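Local coordinates for protein porphyranase B (Zobellia galactanivorans, PDB 3JUU) that hydrolyses the sulfated red-algal polysaccharide porphyran, cutting the linkage between beta-D-galactopyranose and alpha-L-galactopyranose-6-sulfate, and is inactive on its non-sulfated agarose portion, at residues D35-K40 with G72-T77; Y110-K115 with H202-W207. All coordinates share one frame; numbering follows the deposited sequence.

Contact 1: D35-K40 with G72-T77; sequences DEFEGK and GSLQIT. With SO4 (sulfate ion), chain E.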
ATOM      1  N   ASP A  35      11.797  -7.096  -3.378  1.00 12.38           N
ATOM      2  CA  ASP A  35      11.677  -8.554  -3.115  1.00 15.24           C
ATOM      3  C   ASP A  35      10.828  -9.169  -4.198  1.00 14.52           C
ATOM      4  O   ASP A  35       9.751  -8.639  -4.567  1.00 15.38           O
ATOM      5  CB  ASP A  35      11.048  -8.807  -1.728  1.00 14.98           C
ATOM      6  CG  ASP A  35      11.529 -10.140  -1.082  1.00 16.77           C
ATOM      7  OD1 ASP A  35      11.793 -11.069  -1.852  1.00 12.30           O
ATOM      8  OD2 ASP A  35      11.565 -10.210   0.172  1.00 18.59           O
ATOM      9  N   GLU A  36      11.324 -10.292  -4.755  1.00 13.91           N
ATOM     10  CA  GLU A  36      10.566 -11.086  -5.731  1.00 13.17           C
ATOM     11  C   GLU A  36       9.747 -12.148  -4.981  1.00 14.45           C
ATOM     12  O   GLU A  36       8.864 -12.750  -5.579  1.00 14.73           O
ATOM     13  CB  GLU A  36      11.537 -11.790  -6.717  1.00 15.77           C
ATOM     14  CG  GLU A  36      12.322 -10.839  -7.592  1.00 12.02           C
ATOM     15  CD  GLU A  36      11.395  -9.974  -8.454  1.00 15.26           C
ATOM     16  OE1 GLU A  36      10.519 -10.523  -9.147  1.00 16.78           O
ATOM     17  OE2 GLU A  36      11.560  -8.737  -8.450  1.00 17.27           O
ATOM     18  N   PHE A  37      10.014 -12.308  -3.687  1.00 14.63           N
ATOM     19  CA  PHE A  37       9.193 -13.233  -2.823  1.00 16.33           C
ATOM     20  C   PHE A  37       9.304 -14.690  -3.267  1.00 17.46           C
ATOM     21  O   PHE A  37       8.304 -15.440  -3.214  1.00 14.77           O
ATOM     22  CB  PHE A  37       7.706 -12.823  -2.765  1.00 15.64           C
ATOM     23  CG  PHE A  37       7.533 -11.449  -2.232  1.00 12.61           C
ATOM     24  CD1 PHE A  37       7.911 -11.149  -0.928  1.00 13.56           C
ATOM     25  CD2 PHE A  37       6.973 -10.447  -3.050  1.00 12.30           C
ATOM     26  CE1 PHE A  37       7.772  -9.844  -0.420  1.00 17.79           C
ATOM     27  CE2 PHE A  37       6.850  -9.135  -2.517  1.00 13.51           C
ATOM     28  CZ  PHE A  37       7.225  -8.853  -1.215  1.00 12.21           C
ATOM     29  N   GLU A  38      10.544 -15.071  -3.617  1.00 18.61           N
ATOM     30  CA  GLU A  38      10.847 -16.468  -3.992  1.00 22.34           C
ATOM     31  C   GLU A  38      11.063 -17.198  -2.680  1.00 22.72           C
ATOM     32  O   GLU A  38      11.399 -16.576  -1.679  1.00 24.29           O
ATOM     33  CB  GLU A  38      12.120 -16.511  -4.878  1.00 24.00           C
ATOM     34  CG  GLU A  38      11.871 -16.111  -6.327  1.00 27.21           C
ATOM     35  CD  GLU A  38      10.924 -17.038  -7.074  1.00 32.95           C
ATOM     36  OE1 GLU A  38      10.487 -16.642  -8.164  1.00 38.38           O
ATOM     37  OE2 GLU A  38      10.592 -18.160  -6.625  1.00 38.80           O
ATOM     38  N   GLY A  39      10.892 -18.505  -2.666  1.00 23.78           N
ATOM     39  CA  GLY A  39      11.151 -19.224  -1.421  1.00 24.09           C
ATOM     40  C   GLY A  39       9.874 -19.580  -0.669  1.00 24.25           C
ATOM     41  O   GLY A  39       8.743 -19.475  -1.220  1.00 22.61           O
ATOM     42  N   LYS A  40      10.063 -20.033   0.567  1.00 22.91           N
ATOM     43  CA  LYS A  40       8.941 -20.570   1.351  1.00 23.90           C
ATOM     44  C   LYS A  40       8.511 -19.673   2.467  1.00 22.66           C
ATOM     45  O   LYS A  40       7.403 -19.836   2.977  1.00 24.04           O
ATOM     46  CB  LYS A  40       9.318 -21.970   1.906  1.00 25.06           C
ATOM     47  CG  LYS A  40       9.677 -22.992   0.762  1.00 26.45           C
ATOM     48  CD  LYS A  40      10.271 -24.336   1.245  1.00 31.64           C
ATOM     49  CE  LYS A  40      11.701 -24.228   1.855  1.00 38.23           C
ATOM     50  NZ  LYS A  40      12.765 -23.665   0.909  1.00 42.21           N
ATOM     51  N   GLY A  72       6.812 -17.677  -5.895  1.00 16.46           N
ATOM     52  CA  GLY A  72       7.442 -16.362  -6.160  1.00 16.39           C
ATOM     53  C   GLY A  72       6.427 -15.207  -5.963  1.00 15.25           C
ATOM     54  O   GLY A  72       6.462 -14.230  -6.690  1.00 15.55           O
ATOM     55  N   SER A  73       5.515 -15.351  -5.014  1.00 13.61           N
ATOM     56  CA  SER A  73       4.596 -14.234  -4.712  1.00 12.86           C
ATOM     57  C   SER A  73       4.367 -14.146  -3.204  1.00 13.34           C
ATOM     58  O   SER A  73       4.483 -15.177  -2.433  1.00 12.61           O
ATOM     59  CB  SER A  73       3.266 -14.432  -5.460  1.00 13.16           C
ATOM     60  OG  SER A  73       2.515 -15.476  -4.818  1.00 18.95           O
ATOM     61  N   LEU A  74       4.036 -12.937  -2.757  1.00 11.30           N
ATOM     62  CA  LEU A  74       3.597 -12.701  -1.385  1.00 11.20           C
ATOM     63  C   LEU A  74       2.078 -12.836  -1.333  1.00 10.94           C
ATOM     64  O   LEU A  74       1.404 -12.297  -2.243  1.00 12.76           O
ATOM     65  CB  LEU A  74       3.967 -11.274  -1.013  1.00 10.66           C
ATOM     66  CG  LEU A  74       3.350 -10.742   0.271  1.00 10.24           C
ATOM     67  CD1 LEU A  74       3.801 -11.452   1.534  1.00 10.99           C
ATOM     68  CD2 LEU A  74       3.722  -9.193   0.377  1.00 14.02           C
ATOM     69  N   GLN A  75       1.525 -13.513  -0.309  1.00 10.18           N
ATOM     70  CA  GLN A  75       0.091 -13.759  -0.212  1.00 11.30           C
ATOM     71  C   GLN A  75      -0.303 -13.202   1.140  1.00 11.87           C
ATOM     72  O   GLN A  75       0.326 -13.544   2.170  1.00 12.56           O
ATOM     73  CB  GLN A  75      -0.230 -15.264  -0.280  1.00 13.19           C
ATOM     74  CG  GLN A  75       0.265 -15.843  -1.646  1.00 14.57           C
ATOM     75  CD  GLN A  75      -0.047 -17.281  -1.760  1.00 16.40           C
ATOM     76  OE1 GLN A  75       0.149 -18.059  -0.796  1.00 23.49           O
ATOM     77  NE2 GLN A  75      -0.639 -17.653  -2.863  1.00 15.46           N
ATOM     78  N   ILE A  76      -1.285 -12.267   1.144  1.00 10.57           N
ATOM     79  CA  ILE A  76      -1.858 -11.776   2.416  1.00 10.67           C
ATOM     80  C   ILE A  76      -3.321 -12.203   2.382  1.00 11.23           C
ATOM     81  O   ILE A  76      -4.107 -11.757   1.538  1.00 10.37           O
ATOM     82  CB  ILE A  76      -1.729 -10.220   2.576  1.00 10.73           C
ATOM     83  CG1 ILE A  76      -0.263  -9.779   2.332  1.00  8.99           C
ATOM     84  CG2 ILE A  76      -2.254  -9.819   4.008  1.00  9.66           C
ATOM     85  CD1 ILE A  76      -0.092  -8.215   2.617  1.00  8.69           C
ATOM     86  N   THR A  77      -3.678 -13.102   3.303  1.00 11.45           N
ATOM     87  CA  THR A  77      -4.967 -13.771   3.186  1.00 11.19           C
ATOM     88  C   THR A  77      -5.906 -13.268   4.298  1.00 10.58           C
ATOM     89  O   THR A  77      -5.520 -13.250   5.470  1.00 14.41           O
ATOM     90  CB  THR A  77      -4.735 -15.305   3.344  1.00 11.37           C
ATOM     91  OG1 THR A  77      -3.963 -15.797   2.224  1.00 12.88           O
ATOM     92  CG2 THR A  77      -6.106 -16.036   3.334  1.00 12.01           C
TER
HETATM   93  S   SO4 E   5      13.190 -19.956   2.006  1.00 58.15           S
HETATM   94  O1  SO4 E   5      13.013 -20.809   0.802  1.00 53.22           O
HETATM   95  O2  SO4 E   5      13.532 -20.787   3.154  1.00 58.12           O
HETATM   96  O3  SO4 E   5      14.200 -18.909   1.787  1.00 52.27           O
HETATM   97  O4  SO4 E   5      11.930 -19.303   2.362  1.00 58.21           O
HETATM   98  O   HOH W   1       7.420 -18.035  -3.135  1.00 16.87           O
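The ring of Phe37 lies flat over the CB of Leu74, which stands 3.7 Å from the ring centroid and only 9° off the ring normal, a CH-pi contact made almost exactly over the middle of the face. One branch of the leucine, CD2, reaches on beneath the far end of the ring, 3.9 Å from Phe37 CZ. The opposite face of the same ring is met by Asp35 CB, offset toward the rim, and the aromatic group is thus layered between its own loop and the strand. With CG anti to its carbonyl carbon (chi1 -59°), Phe37 turns the ring inward, where Leu69 and Met240 also touch it. This is a loop packed against the start of strand 73-87 in the GH16 jelly-roll sandwich: 35-40 belongs to the connection between strands 26-29 and 47-48, while 72-77 leads from a turn into strand 73-87. Within the loop, Asp35 OD1 accepts a hydrogen bond of 2.8 Å from Phe37 N, forming an Asx turn, and Asp35 OD2 is taken up by Trp47. The two backbones share no direct hydrogen bond. Instead, one water donates hydrogen bonds to Phe37 O and Gly39 O and accepts from Gly72 N at 2.8 Å, joining the two segments. Gly72 CA also makes a CA-H...O contact of 3.2 Å with Phe37 O. Glu38, bent at chi2 (-63°), folds its carboxylate back over this glycine, OE1 coming 3.7 Å from Gly72 CA; the positive phi of Gly72 favours glycine, and a CB there would collide with OE1 where it now lies. Farther along, a sulfate ion, probably from the crystallisation liquor, is gripped by Lys40, whose backbone N donates to sulfate O4 at 2.7 Å and whose NZ curls round to O1, with Lys41 N adding another bond.

Contact 2: Y110-K115 with H202-W207; sequences YECEMK and HVYGVW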
ATOM      1  N   TYR A 110       8.667   3.374  -6.991  1.00 10.43           N
ATOM      2  CA  TYR A 110       8.259   2.234  -6.158  1.00 10.00           C
ATOM      3  C   TYR A 110       7.124   1.614  -6.832  1.00 10.71           C
ATOM      4  O   TYR A 110       6.101   2.305  -7.101  1.00 10.49           O
ATOM      5  CB  TYR A 110       7.789   2.742  -4.773  1.00 10.48           C
ATOM      6  CG  TYR A 110       8.914   3.430  -4.052  1.00  9.35           C
ATOM      7  CD1 TYR A 110       9.710   2.684  -3.155  1.00  7.47           C
ATOM      8  CD2 TYR A 110       9.212   4.788  -4.261  1.00  7.47           C
ATOM      9  CE1 TYR A 110      10.793   3.297  -2.499  1.00 13.94           C
ATOM     10  CE2 TYR A 110      10.260   5.367  -3.635  1.00  9.41           C
ATOM     11  CZ  TYR A 110      11.063   4.616  -2.758  1.00 14.35           C
ATOM     12  OH  TYR A 110      12.115   5.220  -2.089  1.00 14.65           O
ATOM     13  N   GLU A 111       7.228   0.300  -7.100  1.00 10.73           N
ATOM     14  CA  GLU A 111       6.173  -0.344  -7.862  1.00  9.23           C
ATOM     15  C   GLU A 111       5.903  -1.755  -7.321  1.00  9.52           C
ATOM     16  O   GLU A 111       6.800  -2.373  -6.768  1.00 10.22           O
ATOM     17  CB  GLU A 111       6.563  -0.442  -9.346  1.00 10.58           C
ATOM     18  CG  GLU A 111       8.044  -0.914  -9.542  1.00 11.05           C
ATOM     19  CD  GLU A 111       8.390  -1.323 -10.948  1.00 13.06           C
ATOM     20  OE1 GLU A 111       7.558  -1.106 -11.860  1.00 10.62           O
ATOM     21  OE2 GLU A 111       9.490  -1.959 -11.090  1.00 13.69           O
ATOM     22  N   CYS A 112       4.674  -2.270  -7.484  1.00 10.31           N
ATOM     23  CA  CYS A 112       4.413  -3.674  -7.192  1.00 10.21           C
ATOM     24  C   CYS A 112       3.455  -4.218  -8.247  1.00  9.98           C
ATOM     25  O   CYS A 112       2.789  -3.460  -8.978  1.00 10.64           O
ATOM     26  CB  CYS A 112       3.817  -3.797  -5.754  1.00  9.70           C
ATOM     27  SG  CYS A 112       2.008  -3.386  -5.699  1.00 11.10           S
ATOM     28  N   GLU A 113       3.362  -5.554  -8.365  1.00  9.12           N
ATOM     29  CA  GLU A 113       2.391  -6.158  -9.197  1.00  8.59           C
ATOM     30  C   GLU A 113       1.427  -6.885  -8.264  1.00  9.86           C
ATOM     31  O   GLU A 113       1.850  -7.835  -7.587  1.00 10.25           O
ATOM     32  CB  GLU A 113       3.048  -7.181 -10.186  1.00  9.55           C
ATOM     33  CG  GLU A 113       2.032  -7.766 -11.147  1.00 10.25           C
ATOM     34  CD  GLU A 113       2.726  -8.557 -12.238  1.00 20.44           C
ATOM     35  OE1 GLU A 113       3.303  -9.608 -11.947  1.00 14.27           O
ATOM     36  OE2 GLU A 113       2.750  -8.089 -13.375  1.00 23.48           O
ATOM     37  N   MET A 114       0.160  -6.464  -8.257  1.00  8.59           N
ATOM     38  CA  MET A 114      -0.751  -6.935  -7.208  1.00  9.19           C
ATOM     39  C   MET A 114      -2.084  -7.324  -7.835  1.00  8.86           C
ATOM     40  O   MET A 114      -2.601  -6.626  -8.758  1.00 11.41           O
ATOM     41  CB  MET A 114      -0.921  -5.811  -6.128  1.00  9.09           C
ATOM     42  CG  MET A 114      -1.823  -6.132  -4.902  1.00  8.81           C
ATOM     43  SD  MET A 114      -2.490  -4.676  -3.992  1.00 19.94           S
ATOM     44  CE  MET A 114      -3.570  -5.361  -5.117  1.00  6.95           C
ATOM     45  N   LYS A 115      -2.669  -8.385  -7.296  1.00  8.12           N
ATOM     46  CA  LYS A 115      -4.070  -8.678  -7.568  1.00  9.28           C
ATOM     47  C   LYS A 115      -4.814  -8.573  -6.248  1.00  9.01           C
ATOM     48  O   LYS A 115      -4.377  -9.156  -5.212  1.00  9.67           O
ATOM     49  CB  LYS A 115      -4.214 -10.090  -8.198  1.00 10.45           C
ATOM     50  CG  LYS A 115      -5.641 -10.555  -8.282  1.00 11.08           C
ATOM     51  CD  LYS A 115      -5.776 -12.064  -8.702  1.00 21.33           C
ATOM     52  CE  LYS A 115      -5.524 -12.334 -10.102  1.00 27.95           C
ATOM     53  NZ  LYS A 115      -5.594 -13.856 -10.205  1.00 30.92           N
ATOM     54  N   HIS A 202      -2.226  -6.005 -11.670  1.00 12.10           N
ATOM     55  CA  HIS A 202      -1.849  -4.716 -12.270  1.00 11.32           C
ATOM     56  C   HIS A 202      -0.542  -4.305 -11.655  1.00 10.47           C
ATOM     57  O   HIS A 202      -0.196  -4.698 -10.534  1.00 10.78           O
ATOM     58  CB  HIS A 202      -2.984  -3.653 -12.015  1.00 10.14           C
ATOM     59  CG  HIS A 202      -4.246  -3.917 -12.780  1.00 11.62           C
ATOM     60  ND1 HIS A 202      -4.439  -3.490 -14.088  1.00 13.15           N
ATOM     61  CD2 HIS A 202      -5.380  -4.591 -12.432  1.00 11.21           C
ATOM     62  CE1 HIS A 202      -5.657  -3.851 -14.488  1.00 12.61           C
ATOM     63  NE2 HIS A 202      -6.236  -4.525 -13.505  1.00 12.96           N
ATOM     64  N   VAL A 203       0.190  -3.469 -12.386  1.00  9.43           N
ATOM     65  CA  VAL A 203       1.379  -2.909 -11.848  1.00  9.51           C
ATOM     66  C   VAL A 203       1.080  -1.507 -11.327  1.00  9.37           C
ATOM     67  O   VAL A 203       0.745  -0.638 -12.099  1.00 10.32           O
ATOM     68  CB  VAL A 203       2.525  -2.874 -12.860  1.00  9.98           C
ATOM     69  CG1 VAL A 203       3.743  -2.187 -12.197  1.00 10.52           C
ATOM     70  CG2 VAL A 203       2.948  -4.356 -13.254  1.00 12.82           C
ATOM     71  N   TYR A 204       1.217  -1.286 -10.019  1.00  9.05           N
ATOM     72  CA  TYR A 204       0.919   0.038  -9.448  1.00  9.26           C
ATOM     73  C   TYR A 204       2.259   0.663  -9.102  1.00  9.17           C
ATOM     74  O   TYR A 204       3.057   0.079  -8.352  1.00  9.41           O
ATOM     75  CB  TYR A 204       0.102  -0.169  -8.141  1.00  7.00           C
ATOM     76  CG  TYR A 204      -1.225  -0.853  -8.367  1.00  7.68           C
ATOM     77  CD1 TYR A 204      -2.298  -0.133  -8.978  1.00  7.93           C
ATOM     78  CD2 TYR A 204      -1.443  -2.222  -8.031  1.00  9.19           C
ATOM     79  CE1 TYR A 204      -3.528  -0.735  -9.242  1.00 10.41           C
ATOM     80  CE2 TYR A 204      -2.687  -2.832  -8.310  1.00  8.92           C
ATOM     81  CZ  TYR A 204      -3.722  -2.094  -8.907  1.00  9.36           C
ATOM     82  OH  TYR A 204      -4.985  -2.646  -9.095  1.00 11.86           O
ATOM     83  N   GLY A 205       2.485   1.905  -9.579  1.00  9.63           N
ATOM     84  CA  GLY A 205       3.795   2.537  -9.404  1.00  6.90           C
ATOM     85  C   GLY A 205       3.653   4.008  -9.032  1.00  7.78           C
ATOM     86  O   GLY A 205       2.665   4.650  -9.365  1.00  8.43           O
ATOM     87  N   VAL A 206       4.647   4.519  -8.337  1.00  8.52           N
ATOM     88  CA  VAL A 206       4.727   5.956  -8.086  1.00  7.20           C
ATOM     89  C   VAL A 206       6.163   6.401  -8.307  1.00  8.03           C
ATOM     90  O   VAL A 206       7.132   5.801  -7.774  1.00  9.21           O
ATOM     91  CB  VAL A 206       4.245   6.337  -6.678  1.00  8.84           C
ATOM     92  CG1 VAL A 206       5.151   5.688  -5.559  1.00 10.30           C
ATOM     93  CG2 VAL A 206       4.170   7.891  -6.537  1.00  9.97           C
ATOM     94  N   TRP A 207       6.314   7.499  -9.057  1.00  8.40           N
ATOM     95  CA  TRP A 207       7.624   8.252  -9.020  1.00  8.33           C
ATOM     96  C   TRP A 207       7.581   9.322  -7.999  1.00  8.97           C
ATOM     97  O   TRP A 207       6.885  10.346  -8.177  1.00  9.14           O
ATOM     98  CB  TRP A 207       7.959   8.821 -10.405  1.00  8.78           C
ATOM     99  CG  TRP A 207       9.353   9.371 -10.497  1.00 12.07           C
ATOM    100  CD1 TRP A 207      10.400   9.142  -9.642  1.00 13.71           C
ATOM    101  CD2 TRP A 207       9.830  10.307 -11.481  1.00 14.18           C
ATOM    102  NE1 TRP A 207      11.524   9.851 -10.083  1.00 14.71           N
ATOM    103  CE2 TRP A 207      11.180  10.561 -11.201  1.00 13.17           C
ATOM    104  CE3 TRP A 207       9.231  10.928 -12.585  1.00 19.62           C
ATOM    105  CZ2 TRP A 207      11.969  11.470 -11.978  1.00 19.60           C
ATOM    106  CZ3 TRP A 207      10.036  11.841 -13.387  1.00 22.54           C
ATOM    107  CH2 TRP A 207      11.361  12.104 -13.046  1.00 18.58           C
TER
HETATM  108  O   HOH W   2      -5.093  -5.247  -8.880  1.00 10.54           O
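With CG anti to its carbonyl carbon (chi1 -62°), Tyr204 swings its ring toward Met114, Tyr204 CE2 lying 4.1 Å from Met114 CB; Met114, its CG anti to the backbone N (chi1 -178°) and its chain bent at chi3, brings CE to 4.2 Å from Tyr204 CE2. The ring turns its edge to Cys112 SG. At its tip, a water 2.6 Å from Tyr204 OH also donates to Met114 O. On the other face of the sheet Val203 divides its branches: CG1 runs alongside Glu111, 4.0 Å from OE1, while CG2 lies 3.7 Å from Glu113 OE2. Both carboxylates have polar partners beyond this pair of strands, Glu111 in Trp273 and the backbone of His13, Glu113 in Asn268. An alanine at Val203, lacking CG1 and CG2, would probably open a gap beside both glutamates and cost each chain its apolar neighbour. Six backbone hydrogen bonds, two each in the pairs Tyr110-Val206, Cys112-Tyr204 and Met114-His202, tie the strands, all close to 3 Å. Tyr204 and Val206 pack on strand 141-150, which carries the probable nucleophile Glu143 and proton donor Glu148. The antiparallel pairing of 108-115 with 202-210 fits the jelly-roll beta-sandwich of family GH16.

Contact 1 and contact 2 illustrate two ways of building a beta-sandwich, a loop packed on a strand end and two strands paired along their length. Along the chain, both segments of contact 1 come before those of contact 2. Their centres are 15 Å apart and their nearest atoms about 7 Å, so they do not touch. Strand 264-276 joins them, pairing antiparallel with both 73-87 and 108-115, and 202-210 continues the same sheet beyond 108-115. Contact 1 packs a peripheral loop away from the substrate-binding and catalytic residues, whereas contact 2 is buried in the framework near the active site, the side chain of Met114 about 8 Å from that of Glu148, the probable proton donor.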